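Local coordinates for protein xyloglucanase (Paenibacillus pabuli, PDB 2JEP) that hydrolyses xyloglucan of the plant cell wall as a family 5 glycoside hydrolase, an endo-acting enzyme built on a TIM barrel, at residues Q51-V56 and T63-P68; P60-T63 and P68-T71; W361-G364 and G370-L373; I75-A80 and A372-S377. All coordinates share one frame; numbering follows the deposited sequence. Where two conformers were deposited one is given.

Contact 1 (Q51-V56 and T63-P68)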
loop_
_atom_site.group_PDB
_atom_site.type_symbol
_atom_site.label_atom_id
_atom_site.label_comp_id
_atom_site.label_asym_id
_atom_site.label_seq_id
_atom_site.Cartn_x
_atom_site.Cartn_y
_atom_site.Cartn_z
ATOM N N GLN A 51 0.413 10.043 -7.533
ATOM C CA GLN A 51 1.295 11.191 -7.326
ATOM C C GLN A 51 2.737 10.765 -7.495
ATOM O O GLN A 51 3.201 10.673 -8.640
ATOM C CB GLN A 51 1.003 11.908 -5.993
ATOM C CG GLN A 51 -0.473 12.403 -5.863
ATOM C CD GLN A 51 -0.800 13.817 -6.338
ATOM O OE1 GLN A 51 -1.833 14.357 -5.907
ATOM N NE2 GLN A 51 0.039 14.419 -7.209
ATOM N N LEU A 52 3.441 10.469 -6.395
ATOM C CA LEU A 52 4.882 10.257 -6.510
ATOM C C LEU A 52 5.279 8.914 -7.123
ATOM O O LEU A 52 6.463 8.699 -7.395
ATOM C CB LEU A 52 5.612 10.508 -5.187
ATOM C CG LEU A 52 5.718 11.973 -4.762
ATOM C CD1 LEU A 52 4.387 12.606 -4.359
ATOM C CD2 LEU A 52 6.756 12.077 -3.627
ATOM N N GLU A 53 4.301 8.043 -7.400
ATOM C CA GLU A 53 4.566 6.821 -8.171
ATOM C C GLU A 53 4.325 6.999 -9.669
ATOM O O GLU A 53 4.718 6.164 -10.462
ATOM C CB GLU A 53 3.745 5.644 -7.663
ATOM C CG GLU A 53 2.297 5.531 -8.155
ATOM C CD GLU A 53 1.279 6.426 -7.485
ATOM O OE1 GLU A 53 1.609 7.548 -7.052
ATOM O OE2 GLU A 53 0.107 5.980 -7.434
ATOM N N ALA A 54 3.679 8.105 -10.039
ATOM C CA ALA A 54 3.363 8.389 -11.433
ATOM C C ALA A 54 4.636 8.602 -12.230
ATOM O O ALA A 54 5.591 9.172 -11.706
ATOM C CB ALA A 54 2.462 9.620 -11.524
ATOM N N ALA A 55 4.657 7.984 -13.411
ATOM C CA ALA A 55 5.815 8.016 -14.279
ATOM C C ALA A 55 5.375 7.848 -15.704
ATOM O O ALA A 55 4.421 7.100 -15.988
ATOM C CB ALA A 55 6.799 6.898 -13.892
ATOM N N VAL A 56 6.079 8.548 -16.605
ATOM C CA VAL A 56 5.863 8.330 -18.038
ATOM C C VAL A 56 7.210 8.208 -18.720
ATOM O O VAL A 56 8.103 9.023 -18.496
ATOM C CB VAL A 56 5.005 9.441 -18.713
ATOM C CG1 VAL A 56 4.938 9.225 -20.228
ATOM C CG2 VAL A 56 3.603 9.467 -18.126
ATOM N N THR A 63 2.931 14.915 -11.202
ATOM C CA THR A 63 1.820 15.434 -11.975
ATOM C C THR A 63 1.520 14.653 -13.243
ATOM O O THR A 63 0.619 15.024 -13.985
ATOM C CB THR A 63 2.063 16.887 -12.372
ATOM O OG1 THR A 63 3.187 16.972 -13.268
ATOM C CG2 THR A 63 2.249 17.767 -11.135
ATOM N N ALA A 64 2.259 13.573 -13.477
ATOM C CA ALA A 64 2.228 12.901 -14.772
ATOM C C ALA A 64 0.875 12.264 -15.059
ATOM O O ALA A 64 0.533 12.034 -16.212
ATOM C CB ALA A 64 3.347 11.852 -14.850
ATOM N N TRP A 65 0.136 11.923 -14.005
ATOM C CA TRP A 65 -1.140 11.265 -14.148
ATOM C C TRP A 65 -2.311 12.189 -13.878
ATOM O O TRP A 65 -3.397 11.734 -13.604
ATOM C CB TRP A 65 -1.195 9.957 -13.330
ATOM C CG TRP A 65 -0.242 8.887 -13.843
ATOM C CD1 TRP A 65 0.414 8.856 -15.040
ATOM C CD2 TRP A 65 0.118 7.698 -13.162
ATOM N NE1 TRP A 65 1.192 7.729 -15.125
ATOM C CE2 TRP A 65 1.021 6.992 -13.985
ATOM C CE3 TRP A 65 -0.214 7.169 -11.915
ATOM C CZ2 TRP A 65 1.586 5.783 -13.598
ATOM C CZ3 TRP A 65 0.335 5.962 -11.550
ATOM C CH2 TRP A 65 1.230 5.296 -12.373
ATOM N N GLY A 66 -2.067 13.493 -13.977
ATOM C CA GLY A 66 -3.155 14.466 -13.981
ATOM C C GLY A 66 -3.514 15.100 -12.648
ATOM O O GLY A 66 -4.363 16.005 -12.613
ATOM N N ASN A 67 -2.868 14.688 -11.553
ATOM C CA ASN A 67 -3.087 15.371 -10.278
ATOM C C ASN A 67 -2.156 16.569 -10.150
ATOM O O ASN A 67 -1.069 16.586 -10.740
ATOM C CB ASN A 67 -2.879 14.423 -9.099
ATOM C CG ASN A 67 -4.024 13.444 -8.950
ATOM O OD1 ASN A 67 -5.195 13.839 -8.953
ATOM N ND2 ASN A 67 -3.700 12.156 -8.783
ATOM N N PRO A 68 -2.553 17.560 -9.361
ATOM C CA PRO A 68 -1.654 18.684 -9.149
ATOM C C PRO A 68 -0.485 18.318 -8.242
ATOM O O PRO A 68 -0.509 17.297 -7.545
ATOM C CB PRO A 68 -2.555 19.741 -8.507
ATOM C CG PRO A 68 -3.704 19.047 -8.018
ATOM C CD PRO A 68 -3.815 17.712 -8.629
HETATM O O HOH W 1 -2.152 17.087 -5.233
HETATM O O HOH W 2 2.232 6.646 -17.663
#
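With chi1 of W65 at -66°, its CG lies anti to the carbonyl carbon and the indole is laid flat against A54; a bend at chi2 (-91°) in Q51 turns its amide toward P68. Both pairs belong to the long loop that follows the first strand of a TIM barrel, where two type I turns, Q51 to A54 and T63 to G66, face each other. A54 sets its CA over one face of the indole, 3.5 Å from the centroid of the six-membered ring of W65 and almost on its normal. Beside it, A54 CB rests 3.4 Å from W65 CD2, and the A64 methyl packs between A54 CB and V56 CG2. E53 brings its CG to W65 CZ3, while its carboxylate accepts from the backbone N of Q51 and of N50. At the other end Q51 NE2 donates to P68 O at 2.9 Å, with the oxygen near the plane of the Q51 amide, and R376 holds Q51 OE1. A water bridges Q51 OE1 and P68 O. At the pyrrole nitrogen the direct bond from W65 NE1 to A55 O is long and weak (3.4 Å), but a second water accepts from NE1 at 2.9 Å and donates to A55 O.

Contact 2 (P60-T63 and P68-T71)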
loop_
_atom_site.group_PDB
_atom_site.type_symbol
_atom_site.label_atom_id
_atom_site.label_comp_id
_atom_site.label_asym_id
_atom_site.label_seq_id
_atom_site.Cartn_x
_atom_site.Cartn_y
_atom_site.Cartn_z
ATOM N N PRO A 60 9.833 9.463 -13.023
ATOM C CA PRO A 60 8.746 9.802 -12.099
ATOM C C PRO A 60 8.428 11.297 -12.137
ATOM O O PRO A 60 9.311 12.124 -12.339
ATOM C CB PRO A 60 9.309 9.431 -10.732
ATOM C CG PRO A 60 10.440 8.532 -10.985
ATOM C CD PRO A 60 10.992 8.908 -12.311
ATOM N N ASN A 61 7.171 11.634 -11.931
ATOM C CA ASN A 61 6.731 13.025 -11.927
ATOM C C ASN A 61 5.344 13.015 -11.329
ATOM O O ASN A 61 4.446 12.351 -11.849
ATOM C CB ASN A 61 6.760 13.560 -13.364
ATOM C CG ASN A 61 6.254 14.980 -13.497
ATOM O OD1 ASN A 61 5.315 15.385 -12.812
ATOM N ND2 ASN A 61 6.867 15.743 -14.388
ATOM N N GLU A 62 5.200 13.697 -10.197
ATOM C CA GLU A 62 3.975 13.585 -9.431
ATOM C C GLU A 62 2.744 14.176 -10.106
ATOM O O GLU A 62 1.626 13.927 -9.641
ATOM C CB GLU A 62 4.132 14.177 -8.029
ATOM C CG GLU A 62 4.139 15.675 -7.966
ATOM C CD GLU A 62 4.665 16.188 -6.677
ATOM O OE1 GLU A 62 5.921 16.245 -6.525
ATOM O OE2 GLU A 62 3.839 16.506 -5.799
ATOM N N THR A 63 2.931 14.915 -11.202
ATOM C CA THR A 63 1.820 15.434 -11.975
ATOM C C THR A 63 1.520 14.653 -13.243
ATOM O O THR A 63 0.619 15.024 -13.985
ATOM C CB THR A 63 2.063 16.887 -12.372
ATOM O OG1 THR A 63 3.187 16.972 -13.268
ATOM C CG2 THR A 63 2.249 17.767 -11.135
ATOM N N PRO A 68 -2.553 17.560 -9.361
ATOM C CA PRO A 68 -1.654 18.684 -9.149
ATOM C C PRO A 68 -0.485 18.318 -8.242
ATOM O O PRO A 68 -0.509 17.297 -7.545
ATOM C CB PRO A 68 -2.555 19.741 -8.507
ATOM C CG PRO A 68 -3.704 19.047 -8.018
ATOM C CD PRO A 68 -3.815 17.712 -8.629
ATOM N N THR A 69 0.525 19.177 -8.223
ATOM C CA THR A 69 1.622 18.992 -7.282
ATOM C C THR A 69 1.051 18.941 -5.871
ATOM O O THR A 69 0.192 19.729 -5.511
ATOM C CB THR A 69 2.627 20.157 -7.427
ATOM O OG1 THR A 69 3.148 20.112 -8.762
ATOM C CG2 THR A 69 3.775 20.058 -6.400
ATOM N N VAL A 70 1.531 18.005 -5.068
ATOM C CA VAL A 70 1.016 17.838 -3.721
ATOM C C VAL A 70 1.362 19.063 -2.890
ATOM O O VAL A 70 2.476 19.620 -2.994
ATOM C CB VAL A 70 1.600 16.554 -3.054
ATOM C CG1 VAL A 70 1.044 16.366 -1.643
ATOM C CG2 VAL A 70 1.286 15.315 -3.897
ATOM N N THR A 71 0.413 19.495 -2.063
ATOM C CA THR A 71 0.616 20.602 -1.121
ATOM C C THR A 71 0.210 20.168 0.289
ATOM O O THR A 71 -0.554 19.227 0.463
ATOM C CB THR A 71 -0.212 21.819 -1.536
ATOM O OG1 THR A 71 -1.585 21.426 -1.542
ATOM C CG2 THR A 71 0.166 22.291 -2.935
#
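The loop that leads from the short hairpin strand 59-60 to helix 72-80 of the TIM barrel doubles back here, and a glutamate carboxylate makes the one hydrogen bond between its two limbs. E62 supplies that group: OE2 accepts from the backbone N of V70 at 2.8 Å, a nearly straight bond (168°) that meets the oxygen on its anti side, some way out of the carboxylate plane. The chain of E62 runs extended beyond CG (chi2 -164°), which carries the carboxylate across to the opposite limb. There OE2 also lies against two methyl groups, T69 CG2 at 3.6 Å and V70 CG2 at 3.4 Å, the valine side chain crossing that of E62 at about a right angle. Nearer the turn, T63 CG2 packs on T69 OG1 at 3.5 Å and on the backbone of P68 and T69. This methyl is available because the T63 hydroxyl is turned back to N61. N61 OD1 accepts from T63 N at 2.9 Å, which makes an Asx turn, and from T63 OG1 as well. From helix 106-120, R111 forms a salt bridge with E62 OE1 and donates to V70 O. With the arginine on one oxygen and an amide N-H on the other, the buried carboxylate has both of its oxygens engaged, which would be expected to stabilise its ionised form and to fix its rotation.

Contact 3 (W361-G364 and G370-L373)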
loop_
_atom_site.group_PDB
_atom_site.type_symbol
_atom_site.label_atom_id
_atom_site.label_comp_id
_atom_site.label_asym_id
_atom_site.label_seq_id
_atom_site.Cartn_x
_atom_site.Cartn_y
_atom_site.Cartn_z
ATOM N N TRP A 361 -7.596 3.322 -1.123
ATOM C CA TRP A 361 -6.923 3.709 -2.351
ATOM C C TRP A 361 -7.642 4.898 -2.993
ATOM O O TRP A 361 -8.715 4.747 -3.536
ATOM C CB TRP A 361 -6.845 2.550 -3.362
ATOM C CG TRP A 361 -6.199 2.998 -4.622
ATOM C CD1 TRP A 361 -6.801 3.237 -5.811
ATOM C CD2 TRP A 361 -4.826 3.388 -4.786
ATOM N NE1 TRP A 361 -5.893 3.741 -6.725
ATOM C CE2 TRP A 361 -4.670 3.853 -6.109
ATOM C CE3 TRP A 361 -3.712 3.362 -3.954
ATOM C CZ2 TRP A 361 -3.446 4.284 -6.600
ATOM C CZ3 TRP A 361 -2.497 3.794 -4.448
ATOM C CH2 TRP A 361 -2.375 4.261 -5.748
ATOM N N ASP A 362 -7.004 6.073 -2.957
ATOM C CA ASP A 362 -7.530 7.303 -3.535
ATOM C C ASP A 362 -6.544 7.743 -4.598
ATOM O O ASP A 362 -5.393 8.042 -4.288
ATOM C CB ASP A 362 -7.629 8.359 -2.439
ATOM C CG ASP A 362 -8.350 9.622 -2.877
ATOM O OD1 ASP A 362 -8.006 10.142 -3.962
ATOM O OD2 ASP A 362 -9.238 10.100 -2.114
ATOM N N ASN A 363 -6.988 7.785 -5.856
ATOM C CA ASN A 363 -6.135 8.159 -6.964
ATOM C C ASN A 363 -6.332 9.588 -7.472
ATOM O O ASN A 363 -5.717 9.980 -8.447
ATOM C CB ASN A 363 -6.256 7.160 -8.106
ATOM C CG ASN A 363 -7.568 7.243 -8.844
ATOM O OD1 ASN A 363 -8.512 7.908 -8.400
ATOM N ND2 ASN A 363 -7.625 6.598 -10.019
ATOM N N GLY A 364 -7.134 10.379 -6.767
ATOM C CA GLY A 364 -7.360 11.751 -7.151
ATOM C C GLY A 364 -8.316 11.945 -8.293
ATOM O O GLY A 364 -8.671 13.088 -8.611
ATOM N N GLY A 370 -13.316 6.585 -11.234
ATOM C CA GLY A 370 -12.433 7.199 -10.253
ATOM C C GLY A 370 -12.517 6.565 -8.882
ATOM O O GLY A 370 -13.485 5.885 -8.523
ATOM N N PHE A 371 -11.474 6.815 -8.094
ATOM C CA PHE A 371 -11.427 6.392 -6.695
ATOM C C PHE A 371 -11.418 7.566 -5.693
ATOM O O PHE A 371 -11.405 7.342 -4.491
ATOM C CB PHE A 371 -10.162 5.585 -6.404
ATOM C CG PHE A 371 -10.128 4.186 -6.936
ATOM C CD1 PHE A 371 -10.655 3.143 -6.190
ATOM C CD2 PHE A 371 -9.435 3.890 -8.088
ATOM C CE1 PHE A 371 -10.519 1.835 -6.621
ATOM C CE2 PHE A 371 -9.289 2.573 -8.524
ATOM C CZ PHE A 371 -9.831 1.553 -7.772
ATOM N N ALA A 372 -11.362 8.804 -6.158
ATOM C CA ALA A 372 -11.127 9.902 -5.251
ATOM C C ALA A 372 -12.262 10.153 -4.258
ATOM O O ALA A 372 -13.444 10.046 -4.602
ATOM C CB ALA A 372 -10.899 11.153 -6.065
ATOM N N LEU A 373 -11.874 10.565 -3.044
ATOM C CA LEU A 373 -12.798 11.065 -2.053
ATOM C C LEU A 373 -12.698 12.574 -1.855
ATOM O O LEU A 373 -13.546 13.159 -1.162
ATOM C CB LEU A 373 -12.584 10.399 -0.689
ATOM C CG LEU A 373 -12.455 8.876 -0.689
ATOM C CD1 LEU A 373 -12.182 8.374 0.741
ATOM C CD2 LEU A 373 -13.683 8.192 -1.323
#
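The chain leaves barrel strand 357-362 at W361-G364 and returns as G370-L373 on a course 95° from the first, the two coming closest at G364 and A372, whose CA atoms are 4.6 Å apart. F371 and W361 form a T-shaped pair: the edge of the indole meets the face of the phenyl ring, with planes at 84° and W361 CD1 3.5 Å from F371 CD2. The phenyl ring also has the N363 amide nitrogen at its edge, the amide plane standing nearly perpendicular to the ring. N363 OD1 accepts from F371 N at 3.2 Å, approached from above the carbonyl plane, and takes a further bond from H365 N. In D362, CG lies anti to the backbone N (chi1 -172°), and the carboxylate is thereby carried toward A372 and L373. Its OD2 receives L373 N at 2.8 Å from above the carboxylate plane, while OD1 receives G364 N at 2.9 Å in an Asx turn. W46 NE1 also binds OD2, and R376 forms a salt bridge to OD1, so four donors grip this buried aspartate and probably keep it charged. One polar atom fares differently: W361 O, 3.3 Å from F371 CB, is buried without a hydrogen-bonding partner. Such a turn-back after the eighth strand belongs to the catalytic-face loops of a TIM barrel; here W361 lies near a bound ethanediol and a calcium ion.

Contact 4 (I75-A80 and A372-S377)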
loop_
_atom_site.group_PDB
_atom_site.type_symbol
_atom_site.label_atom_id
_atom_site.label_comp_id
_atom_site.label_asym_id
_atom_site.label_seq_id
_atom_site.Cartn_x
_atom_site.Cartn_y
_atom_site.Cartn_z
ATOM N N ILE A 75 -2.991 17.210 2.607
ATOM C CA ILE A 75 -2.770 16.288 3.709
ATOM C C ILE A 75 -3.525 16.740 4.962
ATOM O O ILE A 75 -4.106 15.916 5.678
ATOM C CB ILE A 75 -1.266 16.129 3.989
ATOM C CG1 ILE A 75 -0.508 15.624 2.735
ATOM C CG2 ILE A 75 -1.036 15.180 5.162
ATOM C CD1 ILE A 75 -1.146 14.394 2.022
ATOM N N LYS A 76 -3.607 18.053 5.180
ATOM C CA LYS A 76 -4.390 18.568 6.293
ATOM C C LYS A 76 -5.867 18.247 6.132
ATOM O O LYS A 76 -6.547 17.947 7.127
ATOM C CB LYS A 76 -4.155 20.065 6.475
ATOM C CG LYS A 76 -2.795 20.380 7.046
ATOM C CD LYS A 76 -2.609 21.879 7.245
ATOM C CE LYS A 76 -1.286 22.196 7.944
ATOM N NZ LYS A 76 -0.825 23.596 7.701
ATOM N N LYS A 77 -6.368 18.300 4.909
ATOM C CA LYS A 77 -7.777 17.979 4.639
ATOM C C LYS A 77 -8.070 16.506 4.910
ATOM O O LYS A 77 -9.102 16.154 5.506
ATOM C CB LYS A 77 -8.106 18.348 3.193
ATOM C CG LYS A 77 -9.564 18.316 2.820
ATOM C CD LYS A 77 -10.319 19.500 3.411
ATOM C CE LYS A 77 -11.805 19.383 3.117
ATOM N NZ LYS A 77 -12.564 20.519 3.705
ATOM N N VAL A 78 -7.149 15.639 4.492
ATOM C CA VAL A 78 -7.300 14.202 4.728
ATOM C C VAL A 78 -7.283 13.926 6.248
ATOM O O VAL A 78 -8.107 13.139 6.769
ATOM C CB VAL A 78 -6.205 13.428 3.960
ATOM C CG1 VAL A 78 -6.174 11.976 4.366
ATOM C CG2 VAL A 78 -6.421 13.560 2.458
ATOM N N LYS A 79 -6.360 14.565 6.974
ATOM C CA LYS A 79 -6.336 14.429 8.432
ATOM C C LYS A 79 -7.664 14.910 9.057
ATOM O O LYS A 79 -8.194 14.286 9.977
ATOM C CB LYS A 79 -5.153 15.221 9.006
ATOM C CG LYS A 79 -5.121 15.377 10.534
ATOM C CD LYS A 79 -3.891 16.127 10.940
ATOM C CE LYS A 79 -3.933 16.534 12.398
ATOM N NZ LYS A 79 -2.678 17.265 12.812
ATOM N N ALA A 80 -8.176 16.039 8.579
ATOM C CA ALA A 80 -9.422 16.599 9.117
ATOM C C ALA A 80 -10.593 15.641 8.916
ATOM O O ALA A 80 -11.553 15.656 9.678
ATOM C CB ALA A 80 -9.708 17.993 8.488
ATOM N N ALA A 372 -11.362 8.804 -6.158
ATOM C CA ALA A 372 -11.127 9.902 -5.251
ATOM C C ALA A 372 -12.262 10.153 -4.258
ATOM O O ALA A 372 -13.444 10.046 -4.602
ATOM C CB ALA A 372 -10.899 11.153 -6.065
ATOM N N LEU A 373 -11.874 10.565 -3.044
ATOM C CA LEU A 373 -12.798 11.065 -2.053
ATOM C C LEU A 373 -12.698 12.574 -1.855
ATOM O O LEU A 373 -13.546 13.159 -1.162
ATOM C CB LEU A 373 -12.584 10.399 -0.689
ATOM C CG LEU A 373 -12.455 8.876 -0.689
ATOM C CD1 LEU A 373 -12.182 8.374 0.741
ATOM C CD2 LEU A 373 -13.683 8.192 -1.323
ATOM N N PHE A 374 -11.651 13.173 -2.423
ATOM C CA PHE A 374 -11.372 14.615 -2.359
ATOM C C PHE A 374 -11.070 15.125 -3.759
ATOM O O PHE A 374 -10.550 14.384 -4.587
ATOM C CB PHE A 374 -10.145 14.884 -1.483
ATOM C CG PHE A 374 -10.269 14.344 -0.092
ATOM C CD1 PHE A 374 -10.802 15.121 0.939
ATOM C CD2 PHE A 374 -9.814 13.075 0.211
ATOM C CE1 PHE A 374 -10.910 14.618 2.219
ATOM C CE2 PHE A 374 -9.924 12.564 1.496
ATOM C CZ PHE A 374 -10.474 13.327 2.494
ATOM N N ASN A 375 -11.403 16.392 -4.008
ATOM C CA ASN A 375 -10.950 17.068 -5.217
ATOM C C ASN A 375 -9.669 17.807 -4.842
ATOM O O ASN A 375 -9.663 18.714 -4.011
ATOM C CB ASN A 375 -12.004 17.988 -5.843
ATOM C CG ASN A 375 -11.493 18.662 -7.112
ATOM O OD1 ASN A 375 -10.436 19.283 -7.091
ATOM N ND2 ASN A 375 -12.222 18.529 -8.217
ATOM N N ARG A 376 -8.574 17.325 -5.426
ATOM C CA ARG A 376 -7.260 17.850 -5.109
ATOM C C ARG A 376 -7.022 19.235 -5.697
ATOM O O ARG A 376 -6.168 19.940 -5.252
ATOM C CB ARG A 376 -6.192 16.872 -5.552
ATOM C CG ARG A 376 -6.311 15.554 -4.829
ATOM C CD ARG A 376 -5.196 14.561 -5.098
ATOM N NE ARG A 376 -5.537 13.258 -4.517
ATOM C CZ ARG A 376 -4.795 12.161 -4.649
ATOM N NH1 ARG A 376 -3.599 12.215 -5.196
ATOM N NH2 ARG A 376 -5.238 11.002 -4.217
ATOM N N SER A 377 -7.806 19.637 -6.679
ATOM C CA SER A 377 -7.719 21.016 -7.171
ATOM C C SER A 377 -8.162 22.066 -6.189
ATOM O O SER A 377 -7.663 23.179 -6.281
ATOM C CB SER A 377 -8.585 21.171 -8.399
ATOM O OG SER A 377 -8.024 20.390 -9.391
#
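V78 and F374 meet at about a right angle, the valine methyl CG2 standing over one face of the phenyl ring. CG2 is 4.2 Å from the centroid of the F374 ring and 25° off its normal, a CH-pi contact displaced from the centre toward the rim; the closest ring atom is F374 CE2, 3.8 Å from V78 CG2. Two torsions set up this meeting. With chi1 of V78 at 170°, CG1 lies anti to the backbone N and CG2 is the branch presented to the ring, while chi1 of F374 points its phenyl group into the flank of the helix. K77 approaches the same ring obliquely, on the CD1 and CE1 side: its CG lies 3.9 Å from F374 CD1, after which the chain bends at chi2 and takes the ammonium group away from the ring. The lysine thus contributes aliphatic carbon here and not its charge. No hydrogen bond crosses between the segments, and the attachment is wholly one of ring and hydrocarbon. F374 is enclosed by further partners, for W46 meets it with ring planes at about 80°, and I387 and V381 also touch it. The phenyl ring therefore fills the place where helix 72-80, helix 384-393 and barrel strand 357-362 come together, carried there by strand 374-375, which pairs antiparallel with strand 380-381.

The four contacts show how the segments that follow the first and the eighth strand of a barrel can be locked to each other. Contacts 1 and 2, with centres 6 Å apart, share T63 and P68 and fold one loop after the first strand; contacts 3 and 4, 10 Å apart, share A372 and L373 after the eighth. R376 spans the pairs: its NH1 is 2.9 Å from Q51 OE1 of contact 1, its NH2 2.9 Å from D362 OD1 of contact 3. N67 ND2 reaches N363 O at 3.0 Å, a probable hydrogen bond. E53 and W361 also touch, on the side where calcium lies about 8 and 5 Å from their respective side chains.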